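Local atomic coordinates of ethylbenzene dehydrogenase alpha-subunit (Aromatoleum aromaticum, PDB entry 2IVF), a protein that is the alpha-subunit of a molybdopterin oxidoreductase and holds a molybdenum atom, an iron/sulfur cluster and the ligands MGD and MD1. Residues A[313-318]-A[403-408]; A[607-612]-A[854-859]; A[858-863]-A[922-927]. One frame throughout, in Å; residues are numbered along the deposited sequence.

Contact 1 of 3, residues A[313-318]-A[403-408]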
loop_
_atom_site.group_PDB
_atom_site.type_symbol
_atom_site.label_atom_id
_atom_site.label_comp_id
_atom_site.label_asym_id
_atom_site.label_seq_id
_atom_site.Cartn_x
_atom_site.Cartn_y
_atom_site.Cartn_z
ATOM N N VAL A 313 -17.903 -30.695 12.381
ATOM C CA VAL A 313 -16.821 -31.513 12.932
ATOM C C VAL A 313 -16.817 -31.493 14.458
ATOM O O VAL A 313 -16.808 -32.549 15.101
ATOM C CB VAL A 313 -15.479 -31.109 12.357
ATOM C CG1 VAL A 313 -14.296 -31.755 13.154
ATOM C CG2 VAL A 313 -15.412 -31.478 10.905
ATOM N N MET A 314 -16.842 -30.290 15.036
ATOM C CA MET A 314 -16.804 -30.132 16.461
ATOM C C MET A 314 -18.022 -30.714 17.120
ATOM O O MET A 314 -17.924 -31.238 18.219
ATOM C CB MET A 314 -16.698 -28.652 16.842
ATOM C CG MET A 314 -15.444 -27.977 16.379
ATOM S SD MET A 314 -15.260 -26.327 17.102
ATOM C CE MET A 314 -16.060 -25.334 15.868
ATOM N N ILE A 315 -19.176 -30.614 16.478
ATOM C CA ILE A 315 -20.380 -31.203 17.072
ATOM C C ILE A 315 -20.314 -32.724 16.951
ATOM O O ILE A 315 -20.438 -33.434 17.950
ATOM C CB ILE A 315 -21.663 -30.568 16.484
ATOM C CG1 ILE A 315 -21.758 -29.109 16.984
ATOM C CG2 ILE A 315 -22.936 -31.393 16.837
ATOM C CD1 ILE A 315 -22.855 -28.306 16.350
ATOM N N ASP A 316 -20.077 -33.228 15.749
ATOM C CA ASP A 316 -20.096 -34.661 15.514
ATOM C C ASP A 316 -19.040 -35.421 16.347
ATOM O O ASP A 316 -19.287 -36.531 16.824
ATOM C CB ASP A 316 -19.858 -34.894 14.030
ATOM C CG ASP A 316 -20.161 -36.302 13.597
ATOM O OD1 ASP A 316 -21.177 -36.867 14.045
ATOM O OD2 ASP A 316 -19.393 -36.833 12.773
ATOM N N GLU A 317 -17.878 -34.823 16.511
ATOM C CA GLU A 317 -16.800 -35.401 17.283
ATOM C C GLU A 317 -16.872 -34.986 18.765
ATOM O O GLU A 317 -16.038 -35.375 19.531
ATOM C CB GLU A 317 -15.444 -35.031 16.653
ATOM C CG GLU A 317 -15.298 -35.557 15.238
ATOM C CD GLU A 317 -13.893 -35.488 14.682
ATOM O OE1 GLU A 317 -13.005 -34.929 15.334
ATOM O OE2 GLU A 317 -13.661 -36.031 13.574
ATOM N N LYS A 318 -17.898 -34.245 19.166
ATOM C CA LYS A 318 -18.104 -33.861 20.573
ATOM C C LYS A 318 -16.895 -33.108 21.152
ATOM O O LYS A 318 -16.437 -33.379 22.274
ATOM C CB LYS A 318 -18.464 -35.096 21.432
ATOM C CG LYS A 318 -19.653 -35.898 20.870
ATOM C CD LYS A 318 -20.172 -36.960 21.832
ATOM C CE LYS A 318 -21.552 -37.514 21.387
ATOM N NZ LYS A 318 -22.260 -38.384 22.447
ATOM N N GLU A 403 -30.321 -28.520 18.545
ATOM C CA GLU A 403 -30.908 -29.727 17.946
ATOM C C GLU A 403 -31.305 -29.463 16.491
ATOM O O GLU A 403 -31.093 -30.322 15.625
ATOM C CB GLU A 403 -32.086 -30.231 18.775
ATOM C CG GLU A 403 -32.712 -31.519 18.237
ATOM C CD GLU A 403 -31.876 -32.789 18.432
ATOM O OE1 GLU A 403 -30.902 -32.814 19.214
ATOM O OE2 GLU A 403 -32.235 -33.796 17.783
ATOM N N GLY A 404 -31.830 -28.272 16.200
ATOM C CA GLY A 404 -32.076 -27.871 14.821
ATOM C C GLY A 404 -30.768 -27.791 14.045
ATOM O O GLY A 404 -30.647 -28.257 12.918
ATOM N N LEU A 405 -29.778 -27.183 14.653
ATOM C CA LEU A 405 -28.496 -27.082 14.015
ATOM C C LEU A 405 -27.875 -28.431 13.694
ATOM O O LEU A 405 -27.210 -28.561 12.644
ATOM C CB LEU A 405 -27.569 -26.295 14.902
ATOM C CG LEU A 405 -26.218 -25.951 14.328
ATOM C CD1 LEU A 405 -26.319 -25.064 13.060
ATOM C CD2 LEU A 405 -25.440 -25.228 15.440
ATOM N N ARG A 406 -27.991 -29.391 14.616
ATOM C CA ARG A 406 -27.496 -30.744 14.359
ATOM C C ARG A 406 -28.103 -31.278 13.073
ATOM O O ARG A 406 -27.394 -31.836 12.260
ATOM C CB ARG A 406 -27.852 -31.727 15.479
ATOM C CG ARG A 406 -27.092 -31.502 16.757
ATOM C CD ARG A 406 -27.607 -32.423 17.798
ATOM N NE ARG A 406 -26.912 -33.699 17.756
ATOM C CZ ARG A 406 -27.394 -34.841 18.232
ATOM N NH1 ARG A 406 -28.617 -34.933 18.762
ATOM N NH2 ARG A 406 -26.634 -35.917 18.162
ATOM N N GLU A 407 -29.410 -31.114 12.898
ATOM C CA GLU A 407 -30.074 -31.536 11.657
ATOM C C GLU A 407 -29.485 -30.785 10.448
ATOM O O GLU A 407 -29.135 -31.372 9.435
ATOM C CB GLU A 407 -31.596 -31.320 11.782
ATOM C CG GLU A 407 -32.424 -31.507 10.509
ATOM C CD GLU A 407 -33.943 -31.204 10.705
ATOM O OE1 GLU A 407 -34.435 -30.152 10.195
ATOM O OE2 GLU A 407 -34.652 -32.016 11.356
ATOM N N HIS A 408 -29.397 -29.470 10.575
ATOM C CA HIS A 408 -29.033 -28.592 9.494
ATOM C C HIS A 408 -27.595 -28.899 9.025
ATOM O O HIS A 408 -27.312 -28.902 7.827
ATOM C CB HIS A 408 -29.153 -27.170 10.030
ATOM C CG HIS A 408 -28.630 -26.113 9.114
ATOM N ND1 HIS A 408 -29.185 -25.858 7.885
ATOM C CD2 HIS A 408 -27.652 -25.195 9.287
ATOM C CE1 HIS A 408 -28.536 -24.854 7.320
ATOM N NE2 HIS A 408 -27.613 -24.422 8.156
#

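Contact 2 of 3, residues A[607-612]-A[854-859]. With MD1 (phosphoric acid 4-(2-amino-4-oxo-3,4,5,6,-tetrahydro-pteridin-6-yl)-2-hydroxy-3,4-dimercapto-but-3-en-yl ester guanylate ester), chain N.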
loop_
_atom_site.group_PDB
_atom_site.type_symbol
_atom_site.label_atom_id
_atom_site.label_comp_id
_atom_site.label_asym_id
_atom_site.label_seq_id
_atom_site.Cartn_x
_atom_site.Cartn_y
_atom_site.Cartn_z
ATOM N N SER A 607 -13.454 14.024 0.949
ATOM C CA SER A 607 -12.948 12.686 1.285
ATOM C C SER A 607 -13.853 11.565 0.713
ATOM O O SER A 607 -14.157 10.552 1.368
ATOM C CB SER A 607 -12.749 12.544 2.793
ATOM O OG SER A 607 -11.987 13.640 3.279
ATOM N N GLN A 608 -14.212 11.746 -0.553
ATOM C CA GLN A 608 -15.072 10.810 -1.217
ATOM C C GLN A 608 -14.919 10.976 -2.716
ATOM O O GLN A 608 -14.734 12.090 -3.212
ATOM C CB GLN A 608 -16.509 11.062 -0.790
ATOM C CG GLN A 608 -17.457 9.928 -1.127
ATOM C CD GLN A 608 -18.413 10.189 -2.285
ATOM O OE1 GLN A 608 -18.798 9.221 -2.969
ATOM N NE2 GLN A 608 -18.831 11.484 -2.513
ATOM N N ASN A 609 -15.040 9.861 -3.439
ATOM C CA ASN A 609 -14.707 9.815 -4.871
ATOM C C ASN A 609 -15.690 8.841 -5.515
ATOM O O ASN A 609 -15.342 7.721 -5.742
ATOM C CB ASN A 609 -13.236 9.330 -4.943
ATOM C CG ASN A 609 -12.617 9.361 -6.333
ATOM O OD1 ASN A 609 -13.157 9.926 -7.278
ATOM N ND2 ASN A 609 -11.459 8.757 -6.452
ATOM N N PRO A 610 -16.951 9.254 -5.740
ATOM C CA PRO A 610 -18.006 8.303 -6.140
ATOM C C PRO A 610 -17.745 7.593 -7.450
ATOM O O PRO A 610 -18.209 6.473 -7.654
ATOM C CB PRO A 610 -19.277 9.175 -6.253
ATOM C CG PRO A 610 -18.819 10.572 -6.405
ATOM C CD PRO A 610 -17.471 10.630 -5.648
ATOM N N MET A 611 -17.004 8.234 -8.361
ATOM C CA MET A 611 -16.750 7.605 -9.637
ATOM C C MET A 611 -16.058 6.240 -9.514
ATOM O O MET A 611 -16.236 5.402 -10.393
ATOM C CB MET A 611 -15.966 8.506 -10.558
ATOM C CG MET A 611 -16.739 9.726 -10.987
ATOM S SD MET A 611 -18.239 9.376 -11.993
ATOM C CE MET A 611 -17.499 8.673 -13.440
ATOM N N ARG A 612 -15.255 6.009 -8.474
ATOM C CA ARG A 612 -14.783 4.618 -8.200
ATOM C C ARG A 612 -15.432 3.945 -6.967
ATOM O O ARG A 612 -15.522 2.712 -6.886
ATOM C CB ARG A 612 -13.263 4.533 -8.070
ATOM C CG ARG A 612 -12.647 5.461 -7.054
ATOM C CD ARG A 612 -11.521 4.812 -6.343
ATOM N NE ARG A 612 -11.976 3.674 -5.561
ATOM C CZ ARG A 612 -12.165 3.657 -4.237
ATOM N NH1 ARG A 612 -11.965 4.743 -3.484
ATOM N NH2 ARG A 612 -12.589 2.542 -3.655
ATOM N N ILE A 854 -3.103 4.418 -0.323
ATOM C CA ILE A 854 -4.190 4.443 0.661
ATOM C C ILE A 854 -5.384 5.057 -0.115
ATOM O O ILE A 854 -5.423 6.263 -0.454
ATOM C CB ILE A 854 -3.856 5.213 1.951
ATOM C CG1 ILE A 854 -2.583 4.647 2.599
ATOM C CG2 ILE A 854 -4.988 5.153 2.923
ATOM C CD1 ILE A 854 -2.678 3.135 3.040
ATOM N N HIS A 855 -6.350 4.209 -0.450
ATOM C CA HIS A 855 -7.418 4.609 -1.370
ATOM C C HIS A 855 -6.811 5.234 -2.626
ATOM O O HIS A 855 -5.870 4.659 -3.156
ATOM C CB HIS A 855 -8.413 5.488 -0.624
ATOM C CG HIS A 855 -8.879 4.822 0.600
ATOM N ND1 HIS A 855 -9.764 3.775 0.565
ATOM C CD2 HIS A 855 -8.447 4.916 1.875
ATOM C CE1 HIS A 855 -9.922 3.309 1.791
ATOM N NE2 HIS A 855 -9.138 3.979 2.606
ATOM N N SER A 856 -7.272 6.414 -3.083
ATOM C CA SER A 856 -6.704 7.024 -4.295
ATOM C C SER A 856 -5.654 8.083 -3.992
ATOM O O SER A 856 -5.166 8.760 -4.907
ATOM C CB SER A 856 -7.801 7.644 -5.172
ATOM O OG SER A 856 -8.845 6.715 -5.446
ATOM N N THR A 857 -5.338 8.252 -2.720
ATOM C CA THR A 857 -4.449 9.307 -2.258
ATOM C C THR A 857 -3.124 9.313 -3.005
ATOM O O THR A 857 -2.596 10.405 -3.322
ATOM C CB THR A 857 -4.234 9.173 -0.739
ATOM O OG1 THR A 857 -5.497 9.450 -0.136
ATOM C CG2 THR A 857 -3.182 10.153 -0.184
ATOM N N HIS A 858 -2.634 8.122 -3.330
ATOM C CA HIS A 858 -1.323 7.950 -3.969
ATOM C C HIS A 858 -1.419 7.327 -5.366
ATOM O O HIS A 858 -0.361 7.035 -6.026
ATOM C CB HIS A 858 -0.437 7.060 -3.113
ATOM C CG HIS A 858 -0.470 7.396 -1.661
ATOM N ND1 HIS A 858 -1.413 6.888 -0.806
ATOM C CD2 HIS A 858 0.311 8.210 -0.920
ATOM C CE1 HIS A 858 -1.224 7.384 0.405
ATOM N NE2 HIS A 858 -0.150 8.154 0.374
ATOM N N LEU A 859 -2.642 7.127 -5.845
ATOM C CA LEU A 859 -2.843 6.504 -7.144
ATOM C C LEU A 859 -2.512 7.423 -8.294
ATOM O O LEU A 859 -2.349 6.987 -9.453
ATOM C CB LEU A 859 -4.264 5.929 -7.272
ATOM C CG LEU A 859 -4.556 4.659 -6.502
ATOM C CD1 LEU A 859 -6.027 4.170 -6.804
ATOM C CD2 LEU A 859 -3.458 3.560 -6.740
HETATM P PB MD1 N . -13.068 7.113 -0.964
HETATM O O3B MD1 N . -11.557 7.143 -1.431
HETATM O O1B MD1 N . -13.104 7.634 0.427
HETATM O O2B MD1 N . -14.003 7.576 -2.013
HETATM O O3A MD1 N . -13.324 5.550 -0.873
HETATM C C10 MD1 N . -13.089 4.786 0.329
HETATM C C11 MD1 N . -13.293 3.344 -0.108
HETATM O O11 MD1 N . -12.045 3.014 -0.808
HETATM C C12 MD1 N . -13.417 2.446 1.094
HETATM S S12 MD1 N . -12.934 2.953 2.655
HETATM C C13 MD1 N . -13.858 1.152 0.972
HETATM S S13 MD1 N . -13.957 0.103 2.290
HETATM C C14 MD1 N . -14.310 0.581 -0.318
HETATM N N15 MD1 N . -13.621 -0.548 -0.842
HETATM C C16 MD1 N . -13.907 -1.042 -2.089
HETATM C C15 MD1 N . -13.276 -2.213 -2.467
HETATM O O14 MD1 N . -12.479 -2.811 -1.697
HETATM N N17 MD1 N . -13.532 -2.611 -3.739
HETATM C C17 MD1 N . -14.425 -1.925 -4.563
HETATM N N16 MD1 N . -14.618 -2.423 -5.777
HETATM N N18 MD1 N . -15.056 -0.817 -4.142
HETATM C C20 MD1 N . -14.810 -0.382 -2.925
HETATM N N8 MD1 N . -15.483 0.708 -2.474
HETATM C C7 MD1 N . -15.267 1.343 -1.202
HETATM P PA MD1 N . -10.762 8.011 -2.529
HETATM O O1A MD1 N . -9.337 7.987 -2.077
HETATM O O2A MD1 N . -11.060 7.439 -3.861
HETATM O "O5'" MD1 N . -11.343 9.477 -2.454
HETATM C "C5'" MD1 N . -11.000 10.234 -1.299
HETATM C "C4'" MD1 N . -10.488 11.553 -1.706
HETATM O "O4'" MD1 N . -10.033 12.127 -0.486
HETATM C "C1'" MD1 N . -8.970 12.995 -0.878
HETATM N N9 MD1 N . -8.073 13.390 0.217
HETATM C C4 MD1 N . -8.098 14.591 0.775
HETATM N N3 MD1 N . -8.904 15.648 0.514
HETATM C C2 MD1 N . -8.772 16.778 1.210
HETATM N N2 MD1 N . -9.587 17.839 0.966
HETATM N N1 MD1 N . -7.746 16.859 2.130
HETATM C C6 MD1 N . -6.893 15.828 2.442
HETATM O O6 MD1 N . -6.057 15.983 3.331
HETATM C C5 MD1 N . -7.077 14.627 1.739
HETATM N N7 MD1 N . -6.468 13.447 1.725
HETATM C C8 MD1 N . -7.089 12.703 0.805
HETATM C "C2'" MD1 N . -8.183 12.198 -1.915
HETATM O "O2'" MD1 N . -7.414 13.024 -2.822
HETATM C "C3'" MD1 N . -9.265 11.358 -2.610
HETATM O "O3'" MD1 N . -9.558 11.843 -3.946
#

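Contact 3 of 3, residues A[858-863]-A[922-927]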
loop_
_atom_site.group_PDB
_atom_site.type_symbol
_atom_site.label_atom_id
_atom_site.label_comp_id
_atom_site.label_asym_id
_atom_site.label_seq_id
_atom_site.Cartn_x
_atom_site.Cartn_y
_atom_site.Cartn_z
ATOM N N HIS A 858 -2.634 8.122 -3.330
ATOM C CA HIS A 858 -1.323 7.950 -3.969
ATOM C C HIS A 858 -1.419 7.327 -5.366
ATOM O O HIS A 858 -0.361 7.035 -6.026
ATOM C CB HIS A 858 -0.437 7.060 -3.113
ATOM C CG HIS A 858 -0.470 7.396 -1.661
ATOM N ND1 HIS A 858 -1.413 6.888 -0.806
ATOM C CD2 HIS A 858 0.311 8.210 -0.920
ATOM C CE1 HIS A 858 -1.224 7.384 0.405
ATOM N NE2 HIS A 858 -0.150 8.154 0.374
ATOM N N LEU A 859 -2.642 7.127 -5.845
ATOM C CA LEU A 859 -2.843 6.504 -7.144
ATOM C C LEU A 859 -2.512 7.423 -8.294
ATOM O O LEU A 859 -2.349 6.987 -9.453
ATOM C CB LEU A 859 -4.264 5.929 -7.272
ATOM C CG LEU A 859 -4.556 4.659 -6.502
ATOM C CD1 LEU A 859 -6.027 4.170 -6.804
ATOM C CD2 LEU A 859 -3.458 3.560 -6.740
ATOM N N THR A 860 -2.429 8.704 -7.993
ATOM C CA THR A 860 -2.006 9.678 -8.974
ATOM C C THR A 860 -0.644 10.263 -8.606
ATOM O O THR A 860 -0.266 11.346 -9.078
ATOM C CB THR A 860 -3.102 10.777 -9.205
ATOM O OG1 THR A 860 -3.539 11.318 -7.942
ATOM C CG2 THR A 860 -4.259 10.201 -10.017
ATOM N N ASN A 861 0.130 9.527 -7.802
ATOM C CA ASN A 861 1.456 9.958 -7.428
ATOM C C ASN A 861 2.488 9.319 -8.294
ATOM O O ASN A 861 2.602 8.095 -8.329
ATOM C CB ASN A 861 1.784 9.640 -5.980
ATOM C CG ASN A 861 3.016 10.297 -5.551
ATOM O OD1 ASN A 861 4.060 9.643 -5.337
ATOM N ND2 ASN A 861 2.969 11.616 -5.477
ATOM N N SER A 862 3.261 10.129 -8.997
ATOM C CA SER A 862 4.286 9.564 -9.869
ATOM C C SER A 862 5.250 8.637 -9.130
ATOM O O SER A 862 5.501 7.520 -9.575
ATOM C CB SER A 862 5.075 10.662 -10.547
ATOM O OG SER A 862 4.250 11.307 -11.494
ATOM N N HIS A 863 5.823 9.141 -8.048
ATOM C CA HIS A 863 6.847 8.408 -7.287
ATOM C C HIS A 863 6.371 7.028 -6.843
ATOM O O HIS A 863 7.079 6.003 -7.043
ATOM C CB HIS A 863 7.266 9.259 -6.093
ATOM C CG HIS A 863 8.384 8.684 -5.292
ATOM N ND1 HIS A 863 9.699 9.011 -5.520
ATOM C CD2 HIS A 863 8.389 7.820 -4.249
ATOM C CE1 HIS A 863 10.471 8.378 -4.651
ATOM N NE2 HIS A 863 9.699 7.652 -3.866
ATOM N N ASP A 922 -8.264 4.523 -9.290
ATOM C CA ASP A 922 -9.115 5.676 -9.517
ATOM C C ASP A 922 -9.627 5.598 -10.923
ATOM O O ASP A 922 -8.943 5.090 -11.800
ATOM C CB ASP A 922 -8.343 6.969 -9.270
ATOM C CG ASP A 922 -9.237 8.139 -8.902
ATOM O OD1 ASP A 922 -10.490 8.085 -9.079
ATOM O OD2 ASP A 922 -8.618 9.155 -8.488
ATOM N N ALA A 923 -10.829 6.124 -11.156
ATOM C CA ALA A 923 -11.513 5.941 -12.444
ATOM C C ALA A 923 -10.794 6.519 -13.667
ATOM O O ALA A 923 -10.848 5.926 -14.748
ATOM C CB ALA A 923 -12.925 6.446 -12.382
ATOM N N HIS A 924 -10.098 7.650 -13.505
ATOM C CA HIS A 924 -9.415 8.272 -14.643
ATOM C C HIS A 924 -8.035 7.648 -14.903
ATOM O O HIS A 924 -7.204 8.171 -15.702
ATOM C CB HIS A 924 -9.387 9.800 -14.533
ATOM C CG HIS A 924 -8.767 10.339 -13.280
ATOM N ND1 HIS A 924 -8.374 9.542 -12.225
ATOM C CD2 HIS A 924 -8.517 11.617 -12.904
ATOM C CE1 HIS A 924 -7.883 10.306 -11.268
ATOM N NE2 HIS A 924 -7.954 11.566 -11.654
ATOM N N GLN A 925 -7.769 6.523 -14.236
ATOM C CA GLN A 925 -6.636 5.663 -14.609
ATOM C C GLN A 925 -7.009 4.614 -15.663
ATOM O O GLN A 925 -6.145 3.849 -16.145
ATOM C CB GLN A 925 -6.083 4.925 -13.395
ATOM C CG GLN A 925 -5.619 5.822 -12.273
ATOM C CD GLN A 925 -4.974 5.037 -11.166
ATOM O OE1 GLN A 925 -5.602 4.765 -10.108
ATOM N NE2 GLN A 925 -3.722 4.672 -11.380
ATOM N N TYR A 926 -8.284 4.591 -16.051
ATOM C CA TYR A 926 -8.772 3.636 -16.994
ATOM C C TYR A 926 -9.164 4.295 -18.295
ATOM O O TYR A 926 -9.663 5.432 -18.326
ATOM C CB TYR A 926 -10.076 2.986 -16.526
ATOM C CG TYR A 926 -10.031 2.122 -15.297
ATOM C CD1 TYR A 926 -10.019 2.699 -14.017
ATOM C CD2 TYR A 926 -10.109 0.747 -15.397
ATOM C CE1 TYR A 926 -10.039 1.926 -12.890
ATOM C CE2 TYR A 926 -10.111 -0.044 -14.267
ATOM C CZ TYR A 926 -10.132 0.539 -13.031
ATOM O OH TYR A 926 -10.184 -0.253 -11.918
ATOM N N LYS A 927 -9.031 3.513 -19.357
ATOM C CA LYS A 927 -9.489 3.931 -20.674
ATOM C C LYS A 927 -10.961 4.282 -20.623
ATOM O O LYS A 927 -11.775 3.552 -20.054
ATOM C CB LYS A 927 -9.222 2.829 -21.702
ATOM C CG LYS A 927 -7.744 2.690 -22.000
ATOM C CD LYS A 927 -7.421 1.542 -22.962
ATOM C CE LYS A 927 -5.892 1.285 -22.989
ATOM N NZ LYS A 927 -5.400 0.355 -24.042
HETATM O O HOH W 1 -1.108 4.582 -9.787
#

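Contact 1 of 3, residues A[313-318]-A[403-408]
Ile315, near the end of helix 303-316, and Arg406, on helix 401-408, mark the closest backbone approach, with 7.6 Å between their CA atoms. The contact is apolar and made by few atoms. Ile315 carries one side, its CA-CB bond directed at the other helix and its two branches going to different partners. Its CG1 lies beside the backbone N (chi1 -69°), and the chain runs on extended to CD1, which meets the CD2 methyl of Leu405 at 4.1 Å. The two side chains cross nearly at right angles and touch through these end methyls. The other branch, CG2, rests at 4.2 Å on the CG methylene of Arg406, the aliphatic root of the arginine. Beyond that root the arginine chain bends at chi3 (88°) and carries its guanidinium to Glu403, one turn back on the same helix. There NH1 forms a salt bridge of 3.1 Å to OE1 of Glu403, which lies in the guanidinium plane at its edge and is approached on the syn side, tilted from the carboxylate plane. OE1 also accepts from the backbone N of Gly384, so two donors grip this one oxygen. Lys318, at positive phi (57°), ends the first helix in a Schellman motif, its N returning to the O of Ile315 at 2.9 Å. This is packing at the periphery of the molybdopterin oxidoreductase region, the centre of the contact lying about 33 Å from the centre of the chain; Leu405 is buried, Arg406 exposed. Helix 454-467 lies under both partners, with Leu467 against Ile315 and Leu463 against Leu405, while helix 425-437 packs Ala436 on Met314, and its Arg433 salt-bridges Glu317 just beyond the helix end.

Contact 2 of 3, residues A[607-612]-A[854-859]
Arg612 and Ser856 meet where CD of the arginine comes within 3.4 Å of the serine OG, both turned to the diphosphate of MD1. This is a cofactor cleft between the molybdopterin oxidoreductase region and the dinucleotide-binding domain, a member of the double-psi beta-barrel clan. Phosphate oxygen O2A of MD1 is the shared anchor: Ser856 OG donates to it at 2.8 Å, Asn609 ND2 at 2.9 Å and Arg612 NH1 at 2.9 Å. Arg612 bends at chi2 (142°) and chi3, turning the edge of its guanidinium to the ligand, and NH2 reaches O11 of MD1 at 2.9 Å. His855 ND1 holds the same O11 from the imidazole edge at 2.8 Å. Ser856 N binds O1A of MD1 at 2.8 Å, whereas Asn609 N gives O2B only a weak bond.

In the second shell, Asn609 OD1 is bonded to Ser642 OG, with Ser641 OG also near, while Asp922 OD1 takes a further bond from ND2, fixing the amide's rotation. Phe920 forms a cation-pi pair with Arg612, and His855 NE2 bonds Ile85 O. A type II' turn from Ile854 to Thr857, with His855 at positive phi (50°), presents the serine NH to the phosphate. Its start is tied down by Ile854 N, which donates to His858 ND1 at 3.0 Å and 175°.

Contact 3 of 3, residues A[858-863]-A[922-927]
Leu859 and Gln925 form the tight part, crossing at about a right angle, with amide oxygen OE1 of Gln925 set 3.3 Å from the leucine CB. That oxygen is polar yet buried against the CB methylene and CD1 methyl of Leu859, and Asp922 N satisfies it at 2.8 Å and 151°. The same backbone N lies 3.4 Å from Leu859 CD1, so the methyl wedges beside this internal bond. With CG beside the backbone N (chi1 -58°), the extended Gln925 side chain carries OE1 there. Alongside, Thr860 CG2 comes obliquely to the His924 ring, 3.8 Å from CE1.

Both loops belong to the molybdopterin dinucleotide-binding domain: residues 858-861 form a type I beta turn, after which Asn861 N-caps helix 862-865 through its OD1 and Leu864 N, and Asp922 opens the 3-10 segment 923-925, its OD1 taking Ala923 N at 2.9 Å. Arg638 ties the two loops together, salt-bridged to Asp922 OD2 and bonded to Thr860 OG1, while His924 NE2 bonds Met639 O.

The looser side is the NE2 arm of the Gln925 amide. NE2 lies 3.3 Å from Leu859 O at a poor angle for bonding; instead a water donates to Leu859 O at 2.7 Å and accepts a weak bond from Gln925 NE2 at 3.1 Å. Nearby, Thr860 O bonds His99 of the beta-subunit.

Overall arrangement
Contacts 2 and 3 are neighbours, their centres 9 Å apart; they share His858 and Leu859 and touch through Asp922, which also packs on Ser856 and Arg612. The centre of contact 1 lies 45 Å from that of contact 2 and 50 Å from that of contact 3, across the chain's centre. Their chemistry follows their place. Contact 1, near the surface, is sparse apolar packing between two helices, with one salt bridge along helix 401-408. Contact 2 is buried and polar, its segments meeting largely through a cofactor. Contact 3, also buried, mixes apolar packing with a bridging water and lies beside the beta-subunit, linking the cofactor cleft to a subunit interface.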